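Local coordinates for folylpolyglutamate synthase protein FOLC (Mycobacterium tuberculosis, PDB 2VOS) that probably catalyses the ATP-dependent addition of L-glutamate to dihydropteroate, forming dihydrofolate, and the stepwise lengthening of the polyglutamate tail of tetrahydrofolate, at residues 102-106 with 483-487; 107-111 with 158-163. All coordinates share one frame. Where two conformers were deposited one is given. Numbering follows the deposited sequence.

Interaction 1 of 2, residues 102-106 with 483-487; sequences QSPVE and GRDPQ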
loop_
_atom_site.group_PDB
_atom_site.type_symbol
_atom_site.label_atom_id
_atom_site.label_comp_id
_atom_site.label_asym_id
_atom_site.label_seq_id
_atom_site.Cartn_x
_atom_site.Cartn_y
_atom_site.Cartn_z
ATOM N N GLN A 102 8.308 7.866 3.015
ATOM C CA GLN A 102 9.333 8.871 3.412
ATOM C C GLN A 102 8.868 10.315 3.440
ATOM O O GLN A 102 9.229 11.081 4.365
ATOM C CB GLN A 102 10.537 8.785 2.494
ATOM C CG GLN A 102 11.098 7.409 2.400
ATOM C CD GLN A 102 12.081 7.320 1.254
ATOM O OE1 GLN A 102 11.752 6.814 0.144
ATOM N NE2 GLN A 102 13.325 7.769 1.513
ATOM N N SER A 103 8.081 10.717 2.437
ATOM C CA SER A 103 7.687 12.105 2.322
ATOM C C SER A 103 6.229 12.163 1.898
ATOM O O SER A 103 5.795 11.342 1.110
ATOM C CB SER A 103 8.588 12.820 1.294
ATOM O OG SER A 103 8.023 14.082 0.961
ATOM N N PRO A 104 5.458 13.133 2.418
ATOM C CA PRO A 104 4.077 13.125 2.023
ATOM C C PRO A 104 3.857 13.414 0.520
ATOM O O PRO A 104 2.761 13.125 0.023
ATOM C CB PRO A 104 3.461 14.265 2.867
ATOM C CG PRO A 104 4.576 15.137 3.230
ATOM C CD PRO A 104 5.786 14.229 3.355
ATOM N N VAL A 105 4.843 13.983 -0.204
ATOM C CA VAL A 105 4.666 14.147 -1.675
ATOM C C VAL A 105 4.317 12.810 -2.326
ATOM O O VAL A 105 3.712 12.769 -3.432
ATOM C CB VAL A 105 5.921 14.808 -2.414
ATOM C CG1 VAL A 105 6.255 16.118 -1.778
ATOM C CG2 VAL A 105 7.174 13.911 -2.426
ATOM N N GLU A 106 4.675 11.699 -1.672
ATOM C CA GLU A 106 4.448 10.405 -2.302
ATOM C C GLU A 106 2.950 10.171 -2.479
ATOM O O GLU A 106 2.542 9.284 -3.231
ATOM C CB GLU A 106 4.943 9.259 -1.410
ATOM C CG GLU A 106 6.475 9.102 -1.359
ATOM C CD GLU A 106 6.864 8.284 -0.114
ATOM O OE1 GLU A 106 6.191 7.250 0.160
ATOM O OE2 GLU A 106 7.777 8.717 0.628
ATOM N N GLY A 483 19.338 6.467 2.022
ATOM C CA GLY A 483 19.547 7.581 1.111
ATOM C C GLY A 483 18.709 7.570 -0.180
ATOM O O GLY A 483 19.134 8.230 -1.162
ATOM N N ARG A 484 17.610 6.808 -0.241
ATOM C CA ARG A 484 16.824 6.697 -1.476
ATOM C C ARG A 484 15.813 7.835 -1.541
ATOM O O ARG A 484 15.251 8.242 -0.507
ATOM C CB ARG A 484 16.094 5.350 -1.558
ATOM C CG ARG A 484 16.988 4.156 -1.337
ATOM C CD ARG A 484 17.998 3.962 -2.433
ATOM N NE ARG A 484 19.273 3.385 -1.969
ATOM C CZ ARG A 484 19.667 2.142 -2.220
ATOM N NH1 ARG A 484 18.881 1.336 -2.915
ATOM N NH2 ARG A 484 20.834 1.704 -1.788
ATOM N N ASP A 485 15.598 8.387 -2.723
ATOM C CA ASP A 485 14.659 9.491 -2.897
ATOM C C ASP A 485 13.264 8.919 -2.908
ATOM O O ASP A 485 13.069 7.847 -3.431
ATOM C CB ASP A 485 14.897 10.120 -4.259
ATOM C CG ASP A 485 16.198 10.901 -4.301
ATOM O OD1 ASP A 485 16.658 11.326 -3.211
ATOM O OD2 ASP A 485 16.727 11.068 -5.415
ATOM N N PRO A 486 12.302 9.639 -2.379
ATOM C CA PRO A 486 10.892 9.185 -2.388
ATOM C C PRO A 486 10.392 8.894 -3.799
ATOM O O PRO A 486 10.713 9.667 -4.721
ATOM C CB PRO A 486 10.138 10.417 -1.860
ATOM C CG PRO A 486 11.176 11.068 -0.900
ATOM C CD PRO A 486 12.490 10.891 -1.598
ATOM N N GLN A 487 9.613 7.816 -3.974
ATOM C CA GLN A 487 9.136 7.391 -5.309
ATOM C C GLN A 487 7.592 7.237 -5.428
ATOM O O GLN A 487 7.115 6.727 -6.444
ATOM C CB GLN A 487 9.751 6.032 -5.701
ATOM C CG GLN A 487 11.127 6.053 -6.354
ATOM C CD GLN A 487 11.410 4.702 -7.019
ATOM O OE1 GLN A 487 10.814 3.675 -6.661
ATOM N NE2 GLN A 487 12.282 4.704 -7.991
HETATM O O HOH W 1 9.356 6.236 -1.376
#

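Interaction 2 of 2, residues 107-111 with 158-163; sequences RISID and MAFAAF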
loop_
_atom_site.group_PDB
_atom_site.type_symbol
_atom_site.label_atom_id
_atom_site.label_comp_id
_atom_site.label_asym_id
_atom_site.label_seq_id
_atom_site.Cartn_x
_atom_site.Cartn_y
_atom_site.Cartn_z
ATOM N N ARG A 107 2.160 10.867 -1.684
ATOM C CA ARG A 107 0.682 10.624 -1.672
ATOM C C ARG A 107 -0.010 11.191 -2.897
ATOM O O ARG A 107 -1.152 10.845 -3.132
ATOM C CB ARG A 107 0.024 11.289 -0.457
ATOM C CG ARG A 107 0.582 10.662 0.855
ATOM C CD ARG A 107 0.187 11.485 2.083
ATOM N NE ARG A 107 0.507 10.699 3.303
ATOM C CZ ARG A 107 -0.332 9.829 3.911
ATOM N NH1 ARG A 107 -1.595 9.615 3.461
ATOM N NH2 ARG A 107 0.098 9.177 5.009
ATOM N N ILE A 108 0.661 12.066 -3.649
ATOM C CA ILE A 108 0.044 12.621 -4.862
ATOM C C ILE A 108 1.047 12.550 -5.981
ATOM O O ILE A 108 2.062 13.251 -5.950
ATOM C CB ILE A 108 -0.379 14.114 -4.648
ATOM C CG1 ILE A 108 -1.204 14.237 -3.347
ATOM C CG2 ILE A 108 -1.081 14.700 -5.939
ATOM C CD1 ILE A 108 -1.458 15.709 -2.853
ATOM N N SER A 109 0.768 11.704 -6.973
ATOM C CA SER A 109 1.652 11.489 -8.079
ATOM C C SER A 109 0.935 11.834 -9.350
ATOM O O SER A 109 -0.274 11.608 -9.459
ATOM C CB SER A 109 2.086 10.016 -8.153
ATOM O OG SER A 109 2.824 9.676 -6.957
ATOM N N ILE A 110 1.671 12.402 -10.291
ATOM C CA ILE A 110 1.136 12.689 -11.672
ATOM C C ILE A 110 2.157 12.101 -12.628
ATOM O O ILE A 110 3.367 12.257 -12.359
ATOM C CB ILE A 110 1.066 14.233 -11.949
ATOM C CG1 ILE A 110 0.170 14.956 -10.906
ATOM C CG2 ILE A 110 0.632 14.499 -13.460
ATOM C CD1 ILE A 110 -1.247 14.584 -10.999
ATOM N N ASP A 111 1.687 11.372 -13.640
ATOM C CA ASP A 111 2.527 10.774 -14.663
ATOM C C ASP A 111 3.452 9.755 -14.025
ATOM O O ASP A 111 4.556 9.589 -14.506
ATOM C CB ASP A 111 3.409 11.838 -15.346
ATOM C CG ASP A 111 2.584 12.914 -16.086
ATOM O OD1 ASP A 111 1.686 12.530 -16.885
ATOM O OD2 ASP A 111 2.858 14.133 -15.884
HETATM N N MSE A 158 -6.598 17.631 -1.583
HETATM C CA MSE A 158 -5.426 18.043 -2.347
HETATM C C MSE A 158 -5.170 17.163 -3.562
HETATM O O MSE A 158 -4.875 17.674 -4.659
HETATM C CB MSE A 158 -4.176 18.074 -1.433
HETATM C CG MSE A 158 -4.197 19.221 -0.425
HETATM SE SE MSE A 158 -2.741 18.932 0.879
HETATM C CE MSE A 158 -1.205 18.933 -0.293
ATOM N N ALA A 159 -5.236 15.833 -3.399
ATOM C CA ALA A 159 -4.956 14.948 -4.537
ATOM C C ALA A 159 -5.995 15.262 -5.658
ATOM O O ALA A 159 -5.644 15.409 -6.885
ATOM C CB ALA A 159 -5.044 13.476 -4.095
ATOM N N PHE A 160 -7.268 15.323 -5.274
ATOM C CA PHE A 160 -8.332 15.518 -6.258
ATOM C C PHE A 160 -8.198 16.858 -6.975
ATOM O O PHE A 160 -8.469 16.923 -8.180
ATOM C CB PHE A 160 -9.752 15.419 -5.632
ATOM C CG PHE A 160 -10.122 14.032 -5.148
ATOM C CD1 PHE A 160 -9.663 12.900 -5.829
ATOM C CD2 PHE A 160 -10.939 13.852 -4.039
ATOM C CE1 PHE A 160 -9.969 11.611 -5.410
ATOM C CE2 PHE A 160 -11.312 12.517 -3.628
ATOM C CZ PHE A 160 -10.809 11.411 -4.315
ATOM N N ALA A 161 -7.843 17.913 -6.229
ATOM C CA ALA A 161 -7.615 19.270 -6.835
ATOM C C ALA A 161 -6.419 19.192 -7.788
ATOM O O ALA A 161 -6.423 19.725 -8.912
ATOM C CB ALA A 161 -7.322 20.277 -5.711
ATOM N N ALA A 162 -5.353 18.543 -7.333
ATOM C CA ALA A 162 -4.140 18.496 -8.138
ATOM C C ALA A 162 -4.436 17.706 -9.423
ATOM O O ALA A 162 -3.870 18.006 -10.504
ATOM C CB ALA A 162 -3.023 17.790 -7.344
ATOM N N PHE A 163 -5.285 16.678 -9.347
ATOM C CA PHE A 163 -5.544 15.891 -10.555
ATOM C C PHE A 163 -6.287 16.755 -11.579
ATOM O O PHE A 163 -6.091 16.586 -12.789
ATOM C CB PHE A 163 -6.377 14.616 -10.264
ATOM C CG PHE A 163 -5.667 13.623 -9.352
ATOM C CD1 PHE A 163 -4.270 13.668 -9.207
ATOM C CD2 PHE A 163 -6.403 12.662 -8.639
ATOM C CE1 PHE A 163 -3.631 12.731 -8.372
ATOM C CE2 PHE A 163 -5.782 11.715 -7.816
ATOM C CZ PHE A 163 -4.405 11.758 -7.668
#

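Interaction 1 of 2, residues 102-106 with 483-487
Here two domains of a Mur-ligase-type enzyme meet: the C-terminal tail that follows helix 472-481 lies against the loop joining strands 93-96 and 108-110 of the nucleotide-binding domain. P486 has the largest covered area. Its compact, rigid ring offers an apolar surface, with CG 3.8 Å from CB of S103; OE2 of E106, a carboxylate oxygen, comes within 3.8 Å of CB of P486 in a plain van der Waals approach. Q102 extends along the tail, and its amide suits a site that needs both a donor and an acceptor: NE2 gives a 2.8 Å hydrogen bond to the carbonyl O of R484, while OE1 is also met by R479 of helix 472-481. E106 uses OE2 within its own loop, accepting from N of Q102 at 2.6 Å and from N of S103 at 2.7 Å, holding the turn that leads into the 3-10 segment. A water links the two segments, donating to OE1 of Q102 at 2.9 Å and accepting from N of Q487 at 3.1 Å.

Interaction 2 of 2, residues 107-111 with 158-163
Aliphatic contacts dominate, and I108 is their centre. Its CB points toward the helix, and the branched side chain spans more than one turn of it: CD1 lies 3.9 Å from CB of the selenomethionine M158, CG1 4.0 Å from CB of A159, and CG2 3.9 Å from CB of A162. The two alanines suit this face because their short methyl groups let the helix come close to the strand, with CA atoms of I108 and A159 only 5.5 Å apart.

The aromatic contacts belong to F163, whose ring reaches toward the strand. CD1 of I110 meets the ring edge, 3.6 Å from CD1 of F163; CG2 of I108 is 4.0 Å from CE1 of F163, and the carbonyl O of S109 is 3.7 Å from that same CE1. This is helix-on-sheet packing in the P-loop-type alpha/beta domain of the Mur ligases: strand 108-110 and helix 158-163 run nearly parallel, 16° apart, with axes 8.9 Å from each other. A159 and F163 also touch T96 on the adjoining strand 93-96, so the helix spans two strands.

The strand's backbone bonds to its sheet neighbours, S109 pairing with R95 and I108 with I115, while the carboxylate of D111 makes a salt bridge to R92.

How the interactions relate
Residues 102-106 and 107-111 are consecutive, so one continuous run of chain takes part in both contacts, whose centres lie 15 Å apart. Its first half, a loop, meets the chain's end after helix 472-481, 377 residues further on; its second half enters strand 108-110 and packs on helix 151-165, much nearer in sequence. Interaction 2 is a buried contact within the nucleotide-binding domain, whereas interaction 1 lies at the surface, joining that domain to the C-terminal part of the chain. Both lie near the nucleotide site: the side chain of E106 is about 10 Å from bound ADP, that of S109 about 13 Å.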